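Long-range contacts in AlyGC (Glaciecola chathamensis, PDB 5GKD), which degrades alginate as a polysaccharide lyase of family 6, probably by beta-elimination aided by the calcium ion it binds: residues R591-T596 and I621-R626; G600-E605 and F634-V639; S659-G664 and P680-L685; Q666-T671 and P690-T695. One frame throughout, in Å; residues are numbered along the deposited sequence.

All four contacts lie in the C-terminal half of the chain, where parallel strands are stacked as in a right-handed beta-helix. Interactions 1 and 3 belong to one parallel sheet, in which strands 622-625 and 660-663 are neighbours. Their centres are 10 Å apart. Interactions 2 and 4 meet through strands 637-641 and 667-676, neighbours in another parallel sheet, with centres 13 Å apart. Along the chain the segments of interactions 1 and 2 alternate, and so do those of interactions 3 and 4. Successive turns of the coil are thus joined on more than one side. Interaction 2 comes closest to the calcium-binding half, reaching Arg234 and His259.

Interaction 1. Residues R591-T596 and I621-R626; sequences RLNKET and IAKVYR
Leu592 and Asn593 lie against Lys623, Val624 and Tyr625 where strand 590-592 meets strand 622-625. Leu592 N gives its hydrogen to Lys623 O at 2.8 Å, almost in line with the carbonyl. Tyr625 N returns a longer bond to Leu592 O at 3.2 Å. Val624 CA adds a C-H...O contact to Leu592 O, also at 3.2 Å. Water 1 bridges Leu592 O and Tyr625 O. Water 2 accepts from Glu595 N at 3.0 Å and also lies 2.7 Å from Tyr625 O. The two waters link the backbones beyond the direct bonds. This is parallel pairing between successive coils of a beta-helix, with Leu592 and Val624 on one face and Arg591 and Lys623 on the other. Asn593 and Lys623 run side by side, and Asn593 ND2 rests 3.6 Å from Lys623 CB. Tyr625 has CG anti to its backbone N (chi1 -177°), and its ring lies beside the turn at Glu595. Glu595 O sits at the ring edge, 3.3 Å from Tyr625 CE1, while Thr596 CG2 lies over a face. The polar ends are held further out: Lys623 NZ by Asn654, Tyr625 OH by Asp598, Glu595 by Asn603 and Arg569, and Arg591 by Asp565 and Asp588.

Interaction 2. Residues G600-E605 and F634-V639; sequences GIYNVE and FGPHVV
Tyr602 turns its CG between the backbone N and the carbonyl carbon (chi1 56°), and the ring lies against Gly635 and Pro636. Glu605 has CG anti to its backbone N (chi1 -170°) and a chain bent at chi2, and its carboxylate lies near Gly635 and His637. Tyr602 OH donates to the syn lone pair of Glu605 OE1 at 2.6 Å. It also accepts a bond from Gly635 N at 3.2 Å. Pro636 CD makes a CH-pi contact over one face of the Tyr602 ring, 3.9 Å from its centroid, and Gly635 O lies over the same face near the rim. A cis peptide precedes Pro636. Glu605 O accepts twice from His637, from N at 2.7 Å and from ND1 at 2.9 Å. The two donors come from opposite faces of the carbonyl plane, and the oxygen lies in the plane of the imidazole. The in-plane ND1 bond, with the NE2 bond to His259, helps set the ring's rotation. A water donates to Glu605 OE2 and accepts from Phe634 N, bridging the two segments. Glu605 OE2 also forms a salt bridge with Arg234. The contact therefore joins the C-terminal coil to the N-terminal, calcium-binding half. Segment 600-605 ends the loop between strands 590-592 and 606-610. Segment 634-639 runs into strand 637-641, which pairs with strands 606-610 and 667-676 on one face of the C-terminal parallel beta-helix.

Interaction 3. Residues S659-G664 and P680-L685; sequences SLILHG and PIIFEL
His663 and Glu684 meet at the end of two paired strands, 660-663 and 681-685, in a parallel sheet of the beta-helix. The strand axes are 4.8 Å apart and differ in direction by 6°. Backbone bonds run along the pair: Ile682 N to Leu660 O, Leu662 N to Ile682 O, and Glu684 N to Leu662 O. Ser659 N to Pro680 O and Gly664 N to Glu684 O close the two ends. Glu684 can be followed outward. Its CB lies 3.6 Å from His663 ND1. Its CG is anti to the carbonyl carbon (chi1 -62°), and the chain is extended beyond it. CD lies between His663 ND1, at 3.9 Å, and Ile661 CD1, at 4.1 Å. At the tip, OE2 lies near Ile661 CD1 and forms a salt bridge with Arg708 outside the two segments, while OE1 turns to the histidine. The ring of His663 is also stacked on Tyr625 of the neighbouring strand 622-625. On the other face of the sheet, Leu662 and Phe683 lie side by side, with Leu662 CD1 3.8 Å from Phe683 CE1. His663 ND1 donates to Glu684 OE1 at 2.8 Å, close to the ring plane and on the anti side of the carboxylate, whose plane is turned 73° from the imidazole.

Interaction 4. Residues Q666-T671 and P690-T695; sequences QVNKMT and PKTWVT
Asn668 and Thr692 are paired on adjacent parallel strands, their side chains on the same face of the sheet. Asn668 ND2 donates to Thr692 OG1 at 3.1 Å, with the hydroxyl oxygen 22° out of the amide plane. Thr692 has OG1 anti to its carbonyl carbon (chi1 -60°) and CG2 anti to its backbone N, and CG2 lies 3.9 Å from Asn668 CB. Further along the same face, Met670 is bent at chi2 and chi3, and its CE lies 3.7 Å from Val694 CG2. Backbone bonds hold these pairs in step. Lys691 N binds Gln666 O, and Asn668 N binds Lys691 O at 2.9 Å. Trp693 N, Met670 N and Thr695 N continue the series to Asn668 O, Trp693 O and Met670 O. The strand axes are 4.7 Å apart and 5° from parallel, as expected for neighbouring coils of a parallel beta-helix. On the other face, Thr671 and Thr695 point the same way, their OG1 atoms 3.7 Å apart. The next shell fixes the polar groups. Asn668 OD1 accepts from Thr665 OG1, and Met670 O also receives a bond from Asn697 ND2. Gln666 NE2 reaches Gly635 O on the preceding coil. Phe683, from strand 681-685, packs against Asn668, Met670, Thr692 and Val694.

Interaction 1. Residues R591-T596 and I621-R626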
loop_
_atom_site.group_PDB
_atom_site.type_symbol
_atom_site.label_atom_id
_atom_site.label_comp_id
_atom_site.label_asym_id
_atom_site.label_seq_id
_atom_site.Cartn_x
_atom_site.Cartn_y
_atom_site.Cartn_z
ATOM N N ARG A 591 -8.867 -8.255 9.568
ATOM C CA ARG A 591 -7.496 -7.767 9.640
ATOM C C ARG A 591 -7.547 -6.244 9.616
ATOM O O ARG A 591 -7.652 -5.634 8.548
ATOM C CB ARG A 591 -6.670 -8.349 8.496
ATOM C CG ARG A 591 -6.371 -9.825 8.693
ATOM C CD ARG A 591 -6.084 -10.541 7.387
ATOM N NE ARG A 591 -4.859 -10.076 6.753
ATOM C CZ ARG A 591 -3.639 -10.394 7.165
ATOM N NH1 ARG A 591 -3.479 -11.161 8.229
ATOM N NH2 ARG A 591 -2.577 -9.926 6.522
ATOM N N LEU A 592 -7.486 -5.638 10.808
ATOM C CA LEU A 592 -7.641 -4.204 11.024
ATOM C C LEU A 592 -6.431 -3.634 11.746
ATOM O O LEU A 592 -6.553 -2.770 12.618
ATOM C CB LEU A 592 -8.899 -3.896 11.825
ATOM C CG LEU A 592 -10.282 -3.816 11.183
ATOM C CD1 LEU A 592 -10.264 -3.667 9.682
ATOM C CD2 LEU A 592 -11.146 -4.953 11.617
ATOM N N ASN A 593 -5.251 -4.124 11.387
ATOM C CA ASN A 593 -4.010 -3.840 12.092
ATOM C C ASN A 593 -2.892 -3.463 11.129
ATOM O O ASN A 593 -1.734 -3.842 11.331
ATOM C CB ASN A 593 -3.583 -5.049 12.917
ATOM C CG ASN A 593 -3.287 -6.249 12.055
ATOM O OD1 ASN A 593 -3.767 -6.336 10.926
ATOM N ND2 ASN A 593 -2.462 -7.159 12.555
ATOM N N LYS A 594 -3.209 -2.709 10.070
ATOM C CA LYS A 594 -2.200 -2.381 9.062
ATOM C C LYS A 594 -1.304 -1.202 9.435
ATOM O O LYS A 594 -0.214 -1.072 8.870
ATOM C CB LYS A 594 -2.869 -2.096 7.717
ATOM C CG LYS A 594 -3.704 -3.250 7.209
ATOM C CD LYS A 594 -2.906 -4.556 7.307
ATOM C CE LYS A 594 -3.705 -5.779 6.889
ATOM N NZ LYS A 594 -3.847 -5.939 5.419
ATOM N N GLU A 595 -1.717 -0.332 10.348
ATOM C CA GLU A 595 -0.999 0.925 10.550
ATOM C C GLU A 595 -0.025 0.793 11.716
ATOM O O GLU A 595 -0.206 1.345 12.801
ATOM C CB GLU A 595 -1.987 2.067 10.764
ATOM C CG GLU A 595 -3.245 1.942 9.931
ATOM C CD GLU A 595 -2.965 1.859 8.444
ATOM O OE1 GLU A 595 -1.979 2.466 7.999
ATOM O OE2 GLU A 595 -3.735 1.202 7.721
ATOM N N THR A 596 1.048 0.069 11.456
ATOM C CA THR A 596 2.030 -0.246 12.479
ATOM C C THR A 596 3.159 0.775 12.549
ATOM O O THR A 596 4.149 0.537 13.237
ATOM C CB THR A 596 2.606 -1.640 12.240
ATOM O OG1 THR A 596 3.030 -1.735 10.879
ATOM C CG2 THR A 596 1.549 -2.700 12.485
ATOM N N ILE A 621 -10.269 -13.658 15.409
ATOM C CA ILE A 621 -11.514 -12.937 15.155
ATOM C C ILE A 621 -11.222 -11.524 14.655
ATOM O O ILE A 621 -11.819 -11.048 13.684
ATOM C CB ILE A 621 -12.359 -12.894 16.440
ATOM C CG1 ILE A 621 -12.667 -14.312 16.930
ATOM C CG2 ILE A 621 -13.607 -12.044 16.241
ATOM C CD1 ILE A 621 -13.098 -14.353 18.397
ATOM N N ALA A 622 -10.323 -10.821 15.335
ATOM C CA ALA A 622 -10.002 -9.459 14.946
ATOM C C ALA A 622 -8.621 -9.112 15.474
ATOM O O ALA A 622 -8.275 -9.464 16.603
ATOM C CB ALA A 622 -11.034 -8.457 15.479
ATOM N N LYS A 623 -7.839 -8.442 14.644
ATOM C CA LYS A 623 -6.592 -7.815 15.050
ATOM C C LYS A 623 -6.770 -6.342 14.745
ATOM O O LYS A 623 -6.885 -5.962 13.575
ATOM C CB LYS A 623 -5.394 -8.389 14.288
ATOM C CG LYS A 623 -5.383 -9.901 14.153
ATOM C CD LYS A 623 -4.063 -10.386 13.599
ATOM C CE LYS A 623 -3.892 -11.878 13.879
ATOM N NZ LYS A 623 -2.611 -12.425 13.394
ATOM N N VAL A 624 -6.857 -5.511 15.770
ATOM C CA VAL A 624 -7.084 -4.102 15.517
ATOM C C VAL A 624 -6.071 -3.279 16.303
ATOM O O VAL A 624 -5.799 -3.552 17.478
ATOM C CB VAL A 624 -8.549 -3.685 15.774
ATOM C CG1 VAL A 624 -9.388 -4.824 16.310
ATOM C CG2 VAL A 624 -8.643 -2.458 16.576
ATOM N N TYR A 625 -5.452 -2.317 15.616
ATOM C CA TYR A 625 -4.225 -1.703 16.091
ATOM C C TYR A 625 -4.273 -0.197 15.884
ATOM O O TYR A 625 -4.595 0.275 14.794
ATOM C CB TYR A 625 -3.019 -2.323 15.360
ATOM C CG TYR A 625 -1.675 -1.827 15.823
ATOM C CD1 TYR A 625 -1.134 -0.640 15.333
ATOM C CD2 TYR A 625 -0.925 -2.566 16.717
ATOM C CE1 TYR A 625 0.099 -0.193 15.754
ATOM C CE2 TYR A 625 0.303 -2.142 17.138
ATOM C CZ TYR A 625 0.816 -0.955 16.661
ATOM O OH TYR A 625 2.040 -0.550 17.105
ATOM N N ARG A 626 -3.972 0.547 16.937
ATOM C CA ARG A 626 -3.767 1.989 16.856
ATOM C C ARG A 626 -2.545 2.287 17.707
ATOM O O ARG A 626 -2.612 2.208 18.938
ATOM C CB ARG A 626 -4.988 2.782 17.350
ATOM C CG ARG A 626 -4.795 4.309 17.312
ATOM C CD ARG A 626 -5.945 5.073 17.993
ATOM N NE ARG A 626 -5.996 4.871 19.444
ATOM C CZ ARG A 626 -5.550 5.743 20.341
ATOM N NH1 ARG A 626 -5.038 6.889 19.938
ATOM N NH2 ARG A 626 -5.616 5.469 21.639
HETATM O O HOH W 1 -7.243 -0.233 13.554
HETATM O O HOH W 2 -3.990 -0.673 12.347
#

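Interaction 2. Residues G600-E605 and F634-V639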
loop_
_atom_site.group_PDB
_atom_site.type_symbol
_atom_site.label_atom_id
_atom_site.label_comp_id
_atom_site.label_asym_id
_atom_site.label_seq_id
_atom_site.Cartn_x
_atom_site.Cartn_y
_atom_site.Cartn_z
ATOM N N GLY A 600 -0.612 7.178 15.242
ATOM C CA GLY A 600 -1.967 7.431 15.691
ATOM C C GLY A 600 -3.061 7.094 14.699
ATOM O O GLY A 600 -4.235 7.371 14.987
ATOM N N ILE A 601 -2.722 6.480 13.545
ATOM C CA ILE A 601 -3.674 6.144 12.495
ATOM C C ILE A 601 -4.281 4.768 12.783
ATOM O O ILE A 601 -3.618 3.875 13.320
ATOM C CB ILE A 601 -2.981 6.191 11.112
ATOM C CG1 ILE A 601 -2.345 7.567 10.863
ATOM C CG2 ILE A 601 -3.966 5.915 10.012
ATOM C CD1 ILE A 601 -1.462 7.619 9.652
ATOM N N TYR A 602 -5.548 4.575 12.418
ATOM C CA TYR A 602 -6.186 3.278 12.621
ATOM C C TYR A 602 -7.190 3.025 11.497
ATOM O O TYR A 602 -7.404 3.875 10.630
ATOM C CB TYR A 602 -6.806 3.171 14.031
ATOM C CG TYR A 602 -7.819 4.218 14.448
ATOM C CD1 TYR A 602 -7.419 5.487 14.881
ATOM C CD2 TYR A 602 -9.179 3.920 14.486
ATOM C CE1 TYR A 602 -8.354 6.426 15.323
ATOM C CE2 TYR A 602 -10.118 4.854 14.913
ATOM C CZ TYR A 602 -9.700 6.095 15.328
ATOM O OH TYR A 602 -10.633 6.999 15.741
ATOM N N ASN A 603 -7.800 1.825 11.516
ATOM C CA ASN A 603 -8.534 1.275 10.380
ATOM C C ASN A 603 -10.047 1.207 10.560
ATOM O O ASN A 603 -10.750 0.937 9.574
ATOM C CB ASN A 603 -8.042 -0.149 10.060
ATOM C CG ASN A 603 -6.594 -0.189 9.610
ATOM O OD1 ASN A 603 -5.772 -0.918 10.179
ATOM N ND2 ASN A 603 -6.272 0.579 8.565
ATOM N N VAL A 604 -10.569 1.425 11.769
ATOM C CA VAL A 604 -11.992 1.229 12.037
ATOM C C VAL A 604 -12.439 2.048 13.246
ATOM O O VAL A 604 -11.794 2.033 14.298
ATOM C CB VAL A 604 -12.317 -0.269 12.243
ATOM C CG1 VAL A 604 -11.503 -0.860 13.403
ATOM C CG2 VAL A 604 -13.816 -0.475 12.474
ATOM N N GLU A 605 -13.560 2.759 13.108
ATOM C CA GLU A 605 -14.088 3.515 14.235
ATOM C C GLU A 605 -14.911 2.628 15.170
ATOM O O GLU A 605 -14.695 2.645 16.382
ATOM C CB GLU A 605 -14.920 4.705 13.737
ATOM C CG GLU A 605 -15.319 5.685 14.844
ATOM C CD GLU A 605 -14.144 6.422 15.481
ATOM O OE1 GLU A 605 -13.024 6.407 14.930
ATOM O OE2 GLU A 605 -14.348 7.038 16.547
ATOM N N PHE A 634 -11.267 9.074 19.134
ATOM C CA PHE A 634 -12.131 8.368 20.060
ATOM C C PHE A 634 -12.181 6.869 19.825
ATOM O O PHE A 634 -12.677 6.142 20.693
ATOM C CB PHE A 634 -13.561 8.932 19.989
ATOM C CG PHE A 634 -13.632 10.423 20.107
ATOM C CD1 PHE A 634 -13.048 11.077 21.176
ATOM C CD2 PHE A 634 -14.260 11.181 19.129
ATOM C CE1 PHE A 634 -13.116 12.450 21.293
ATOM C CE2 PHE A 634 -14.321 12.565 19.239
ATOM C CZ PHE A 634 -13.751 13.197 20.328
ATOM N N GLY A 635 -11.695 6.393 18.684
ATOM C CA GLY A 635 -11.778 5.003 18.325
ATOM C C GLY A 635 -10.422 4.351 18.264
ATOM O O GLY A 635 -9.405 5.004 18.481
ATOM N N PRO A 636 -10.385 3.049 17.986
ATOM C CA PRO A 636 -11.501 2.128 17.759
ATOM C C PRO A 636 -12.396 1.832 18.966
ATOM O O PRO A 636 -11.958 1.869 20.102
ATOM C CB PRO A 636 -10.801 0.843 17.320
ATOM C CG PRO A 636 -9.493 1.287 16.782
ATOM C CD PRO A 636 -9.091 2.421 17.670
ATOM N N HIS A 637 -13.668 1.563 18.689
ATOM C CA HIS A 637 -14.589 0.970 19.647
ATOM C C HIS A 637 -14.810 -0.470 19.207
ATOM O O HIS A 637 -15.236 -0.703 18.075
ATOM C CB HIS A 637 -15.937 1.690 19.684
ATOM C CG HIS A 637 -15.866 3.175 19.821
ATOM N ND1 HIS A 637 -15.424 4.000 18.811
ATOM C CD2 HIS A 637 -16.253 3.993 20.835
ATOM C CE1 HIS A 637 -15.509 5.260 19.210
ATOM N NE2 HIS A 637 -16.014 5.282 20.431
ATOM N N VAL A 638 -14.515 -1.423 20.079
ATOM C CA VAL A 638 -14.668 -2.843 19.778
ATOM C C VAL A 638 -15.697 -3.425 20.739
ATOM O O VAL A 638 -15.476 -3.450 21.955
ATOM C CB VAL A 638 -13.331 -3.591 19.878
ATOM C CG1 VAL A 638 -13.520 -5.048 19.566
ATOM C CG2 VAL A 638 -12.335 -2.975 18.927
ATOM N N VAL A 639 -16.821 -3.878 20.199
ATOM C CA VAL A 639 -17.966 -4.316 20.987
ATOM C C VAL A 639 -18.355 -5.697 20.491
ATOM O O VAL A 639 -18.718 -5.850 19.323
ATOM C CB VAL A 639 -19.155 -3.348 20.866
ATOM C CG1 VAL A 639 -20.392 -3.944 21.524
ATOM C CG2 VAL A 639 -18.819 -2.003 21.464
HETATM O O HOH W 3 -12.709 9.308 16.577
#

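Interaction 3. Residues S659-G664 and P680-L685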
loop_
_atom_site.group_PDB
_atom_site.type_symbol
_atom_site.label_atom_id
_atom_site.label_comp_id
_atom_site.label_asym_id
_atom_site.label_seq_id
_atom_site.Cartn_x
_atom_site.Cartn_y
_atom_site.Cartn_z
ATOM N N SER A 659 -7.111 -15.072 20.058
ATOM C CA SER A 659 -8.357 -15.080 19.310
ATOM C C SER A 659 -8.819 -13.675 18.999
ATOM O O SER A 659 -9.683 -13.490 18.140
ATOM C CB SER A 659 -9.451 -15.801 20.093
ATOM O OG SER A 659 -9.694 -15.136 21.321
ATOM N N LEU A 660 -8.259 -12.695 19.699
ATOM C CA LEU A 660 -8.639 -11.295 19.583
ATOM C C LEU A 660 -7.485 -10.492 20.156
ATOM O O LEU A 660 -7.120 -10.697 21.317
ATOM C CB LEU A 660 -9.921 -11.049 20.363
ATOM C CG LEU A 660 -10.684 -9.743 20.267
ATOM C CD1 LEU A 660 -11.249 -9.571 18.872
ATOM C CD2 LEU A 660 -11.816 -9.773 21.272
ATOM N N ILE A 661 -6.866 -9.619 19.367
ATOM C CA ILE A 661 -5.783 -8.810 19.912
ATOM C C ILE A 661 -6.070 -7.345 19.619
ATOM O O ILE A 661 -6.215 -6.941 18.457
ATOM C CB ILE A 661 -4.389 -9.232 19.416
ATOM C CG1 ILE A 661 -3.336 -8.336 20.069
ATOM C CG2 ILE A 661 -4.277 -9.208 17.911
ATOM C CD1 ILE A 661 -1.950 -8.838 19.953
ATOM N N LEU A 662 -6.162 -6.557 20.680
ATOM C CA LEU A 662 -6.657 -5.192 20.629
ATOM C C LEU A 662 -5.581 -4.273 21.198
ATOM O O LEU A 662 -5.325 -4.277 22.408
ATOM C CB LEU A 662 -7.969 -5.080 21.397
ATOM C CG LEU A 662 -9.035 -6.094 20.964
ATOM C CD1 LEU A 662 -10.342 -5.891 21.719
ATOM C CD2 LEU A 662 -9.296 -5.968 19.497
ATOM N N HIS A 663 -4.961 -3.486 20.320
ATOM C CA HIS A 663 -3.881 -2.575 20.679
ATOM C C HIS A 663 -4.339 -1.143 20.421
ATOM O O HIS A 663 -4.633 -0.770 19.281
ATOM C CB HIS A 663 -2.609 -2.920 19.897
ATOM C CG HIS A 663 -1.446 -2.029 20.190
ATOM N ND1 HIS A 663 -0.218 -2.522 20.578
ATOM C CD2 HIS A 663 -1.306 -0.682 20.123
ATOM C CE1 HIS A 663 0.623 -1.515 20.748
ATOM N NE2 HIS A 663 -0.011 -0.387 20.482
ATOM N N GLY A 664 -4.378 -0.338 21.482
ATOM C CA GLY A 664 -4.788 1.040 21.367
ATOM C C GLY A 664 -6.260 1.264 21.103
ATOM O O GLY A 664 -6.627 2.367 20.700
ATOM N N PRO A 680 -6.456 -16.923 23.752
ATOM C CA PRO A 680 -7.014 -15.913 24.663
ATOM C C PRO A 680 -7.318 -14.588 23.967
ATOM O O PRO A 680 -6.917 -14.323 22.832
ATOM C CB PRO A 680 -5.900 -15.743 25.692
ATOM C CG PRO A 680 -4.657 -16.053 24.929
ATOM C CD PRO A 680 -5.035 -17.192 24.042
ATOM N N ILE A 681 -8.073 -13.758 24.679
ATOM C CA ILE A 681 -8.214 -12.343 24.361
ATOM C C ILE A 681 -6.986 -11.610 24.886
ATOM O O ILE A 681 -6.532 -11.877 26.001
ATOM C CB ILE A 681 -9.496 -11.783 25.003
ATOM C CG1 ILE A 681 -10.735 -12.458 24.431
ATOM C CG2 ILE A 681 -9.570 -10.270 24.854
ATOM C CD1 ILE A 681 -11.978 -12.149 25.252
ATOM N N ILE A 682 -6.428 -10.687 24.103
ATOM C CA ILE A 682 -5.235 -9.966 24.540
ATOM C C ILE A 682 -5.445 -8.476 24.339
ATOM O O ILE A 682 -5.686 -8.025 23.212
ATOM C CB ILE A 682 -3.959 -10.418 23.812
ATOM C CG1 ILE A 682 -3.692 -11.906 24.042
ATOM C CG2 ILE A 682 -2.767 -9.604 24.317
ATOM C CD1 ILE A 682 -2.370 -12.387 23.483
ATOM N N PHE A 683 -5.339 -7.718 25.425
ATOM C CA PHE A 683 -5.390 -6.269 25.393
ATOM C C PHE A 683 -3.980 -5.714 25.492
ATOM O O PHE A 683 -3.179 -6.169 26.317
ATOM C CB PHE A 683 -6.254 -5.714 26.530
ATOM C CG PHE A 683 -7.692 -6.091 26.420
ATOM C CD1 PHE A 683 -8.529 -5.413 25.564
ATOM C CD2 PHE A 683 -8.205 -7.137 27.160
ATOM C CE1 PHE A 683 -9.858 -5.774 25.446
ATOM C CE2 PHE A 683 -9.527 -7.503 27.048
ATOM C CZ PHE A 683 -10.354 -6.821 26.189
ATOM N N GLU A 684 -3.679 -4.753 24.632
ATOM C CA GLU A 684 -2.470 -3.951 24.707
ATOM C C GLU A 684 -2.944 -2.494 24.805
ATOM O O GLU A 684 -3.114 -1.793 23.805
ATOM C CB GLU A 684 -1.547 -4.248 23.489
ATOM C CG GLU A 684 -1.064 -5.711 23.442
ATOM C CD GLU A 684 -0.066 -6.015 22.331
ATOM O OE1 GLU A 684 -0.023 -5.261 21.340
ATOM O OE2 GLU A 684 0.682 -7.019 22.447
ATOM N N LEU A 685 -3.222 -2.060 26.009
ATOM C CA LEU A 685 -3.719 -0.737 26.278
ATOM C C LEU A 685 -2.672 0.349 26.155
ATOM O O LEU A 685 -1.605 0.192 26.643
ATOM C CB LEU A 685 -4.359 -0.712 27.653
ATOM C CG LEU A 685 -5.483 -1.695 27.840
ATOM C CD1 LEU A 685 -5.818 -1.879 29.287
ATOM C CD2 LEU A 685 -6.706 -1.365 27.007
#

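Interaction 4. Residues Q666-T671 and P690-T695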
loop_
_atom_site.group_PDB
_atom_site.type_symbol
_atom_site.label_atom_id
_atom_site.label_comp_id
_atom_site.label_asym_id
_atom_site.label_seq_id
_atom_site.Cartn_x
_atom_site.Cartn_y
_atom_site.Cartn_z
ATOM N N GLN A 666 -9.904 2.181 22.274
ATOM C CA GLN A 666 -10.285 3.128 23.311
ATOM C C GLN A 666 -11.546 2.720 24.060
ATOM O O GLN A 666 -11.723 3.113 25.215
ATOM C CB GLN A 666 -10.470 4.505 22.681
ATOM C CG GLN A 666 -9.264 4.896 21.806
ATOM C CD GLN A 666 -9.051 6.386 21.741
ATOM O OE1 GLN A 666 -9.078 7.073 22.764
ATOM N NE2 GLN A 666 -8.849 6.901 20.534
ATOM N N VAL A 667 -12.423 1.943 23.434
ATOM C CA VAL A 667 -13.613 1.413 24.082
ATOM C C VAL A 667 -13.706 -0.072 23.748
ATOM O O VAL A 667 -13.804 -0.445 22.571
ATOM C CB VAL A 667 -14.886 2.149 23.642
ATOM C CG1 VAL A 667 -16.117 1.441 24.207
ATOM C CG2 VAL A 667 -14.841 3.617 24.086
ATOM N N ASN A 668 -13.689 -0.915 24.777
ATOM C CA ASN A 668 -13.726 -2.361 24.597
ATOM C C ASN A 668 -14.826 -2.939 25.468
ATOM O O ASN A 668 -14.824 -2.732 26.685
ATOM C CB ASN A 668 -12.386 -2.993 24.958
ATOM C CG ASN A 668 -11.235 -2.374 24.209
ATOM O OD1 ASN A 668 -11.064 -2.625 23.028
ATOM N ND2 ASN A 668 -10.434 -1.572 24.893
ATOM N N LYS A 669 -15.756 -3.666 24.853
ATOM C CA LYS A 669 -16.872 -4.278 25.573
ATOM C C LYS A 669 -17.074 -5.697 25.054
ATOM O O LYS A 669 -17.516 -5.884 23.917
ATOM C CB LYS A 669 -18.143 -3.443 25.412
ATOM C CG LYS A 669 -19.398 -4.038 26.057
ATOM C CD LYS A 669 -20.592 -3.065 25.962
ATOM C CE LYS A 669 -21.935 -3.799 26.057
ATOM N NZ LYS A 669 -22.960 -3.252 25.089
ATOM N N MET A 670 -16.754 -6.695 25.878
ATOM C CA MET A 670 -16.973 -8.101 25.540
ATOM C C MET A 670 -17.879 -8.730 26.588
ATOM O O MET A 670 -17.492 -8.856 27.753
ATOM C CB MET A 670 -15.656 -8.873 25.452
ATOM C CG MET A 670 -14.980 -8.900 24.075
ATOM S SD MET A 670 -14.283 -7.324 23.567
ATOM C CE MET A 670 -13.473 -6.840 25.037
ATOM N N THR A 671 -19.057 -9.177 26.162
ATOM C CA THR A 671 -20.161 -9.480 27.063
ATOM C C THR A 671 -20.881 -10.740 26.601
ATOM O O THR A 671 -21.228 -10.857 25.427
ATOM C CB THR A 671 -21.120 -8.275 27.108
ATOM O OG1 THR A 671 -20.818 -7.457 28.241
ATOM C CG2 THR A 671 -22.573 -8.674 27.114
ATOM N N PRO A 690 -8.143 4.326 28.207
ATOM C CA PRO A 690 -9.180 3.526 27.550
ATOM C C PRO A 690 -10.047 2.805 28.562
ATOM O O PRO A 690 -9.636 2.527 29.687
ATOM C CB PRO A 690 -8.386 2.533 26.704
ATOM C CG PRO A 690 -7.106 2.389 27.421
ATOM C CD PRO A 690 -6.811 3.743 28.022
ATOM N N LYS A 691 -11.264 2.475 28.127
ATOM C CA LYS A 691 -12.284 1.847 28.954
ATOM C C LYS A 691 -12.555 0.444 28.426
ATOM O O LYS A 691 -12.937 0.279 27.262
ATOM C CB LYS A 691 -13.560 2.688 28.953
ATOM C CG LYS A 691 -13.340 4.142 29.350
ATOM C CD LYS A 691 -14.595 4.990 29.146
ATOM C CE LYS A 691 -14.546 6.252 30.005
ATOM N NZ LYS A 691 -13.316 7.077 29.790
ATOM N N THR A 692 -12.376 -0.558 29.289
ATOM C CA THR A 692 -12.525 -1.964 28.934
ATOM C C THR A 692 -13.456 -2.661 29.922
ATOM O O THR A 692 -13.282 -2.526 31.136
ATOM C CB THR A 692 -11.161 -2.663 28.934
ATOM O OG1 THR A 692 -10.303 -2.031 27.987
ATOM C CG2 THR A 692 -11.304 -4.127 28.581
ATOM N N TRP A 693 -14.428 -3.416 29.396
ATOM C CA TRP A 693 -15.369 -4.204 30.197
ATOM C C TRP A 693 -15.494 -5.594 29.585
ATOM O O TRP A 693 -16.001 -5.736 28.473
ATOM C CB TRP A 693 -16.750 -3.559 30.269
ATOM C CG TRP A 693 -16.797 -2.424 31.174
ATOM C CD1 TRP A 693 -16.843 -2.458 32.542
ATOM C CD2 TRP A 693 -16.796 -1.049 30.801
ATOM N NE1 TRP A 693 -16.865 -1.178 33.041
ATOM C CE2 TRP A 693 -16.840 -0.294 31.992
ATOM C CE3 TRP A 693 -16.767 -0.377 29.574
ATOM C CZ2 TRP A 693 -16.852 1.099 31.990
ATOM C CZ3 TRP A 693 -16.785 1.004 29.573
ATOM C CH2 TRP A 693 -16.823 1.726 30.772
ATOM N N VAL A 694 -15.055 -6.611 30.320
ATOM C CA VAL A 694 -15.124 -8.000 29.875
ATOM C C VAL A 694 -15.848 -8.763 30.973
ATOM O O VAL A 694 -15.229 -9.184 31.955
ATOM C CB VAL A 694 -13.739 -8.599 29.607
ATOM C CG1 VAL A 694 -13.876 -10.048 29.177
ATOM C CG2 VAL A 694 -13.009 -7.781 28.554
ATOM N N THR A 695 -17.159 -8.939 30.817
ATOM C CA THR A 695 -17.992 -9.515 31.859
ATOM C C THR A 695 -18.972 -10.510 31.261
ATOM O O THR A 695 -19.385 -10.384 30.107
ATOM C CB THR A 695 -18.777 -8.435 32.629
ATOM O OG1 THR A 695 -19.685 -7.779 31.740
ATOM C CG2 THR A 695 -17.824 -7.406 33.240
#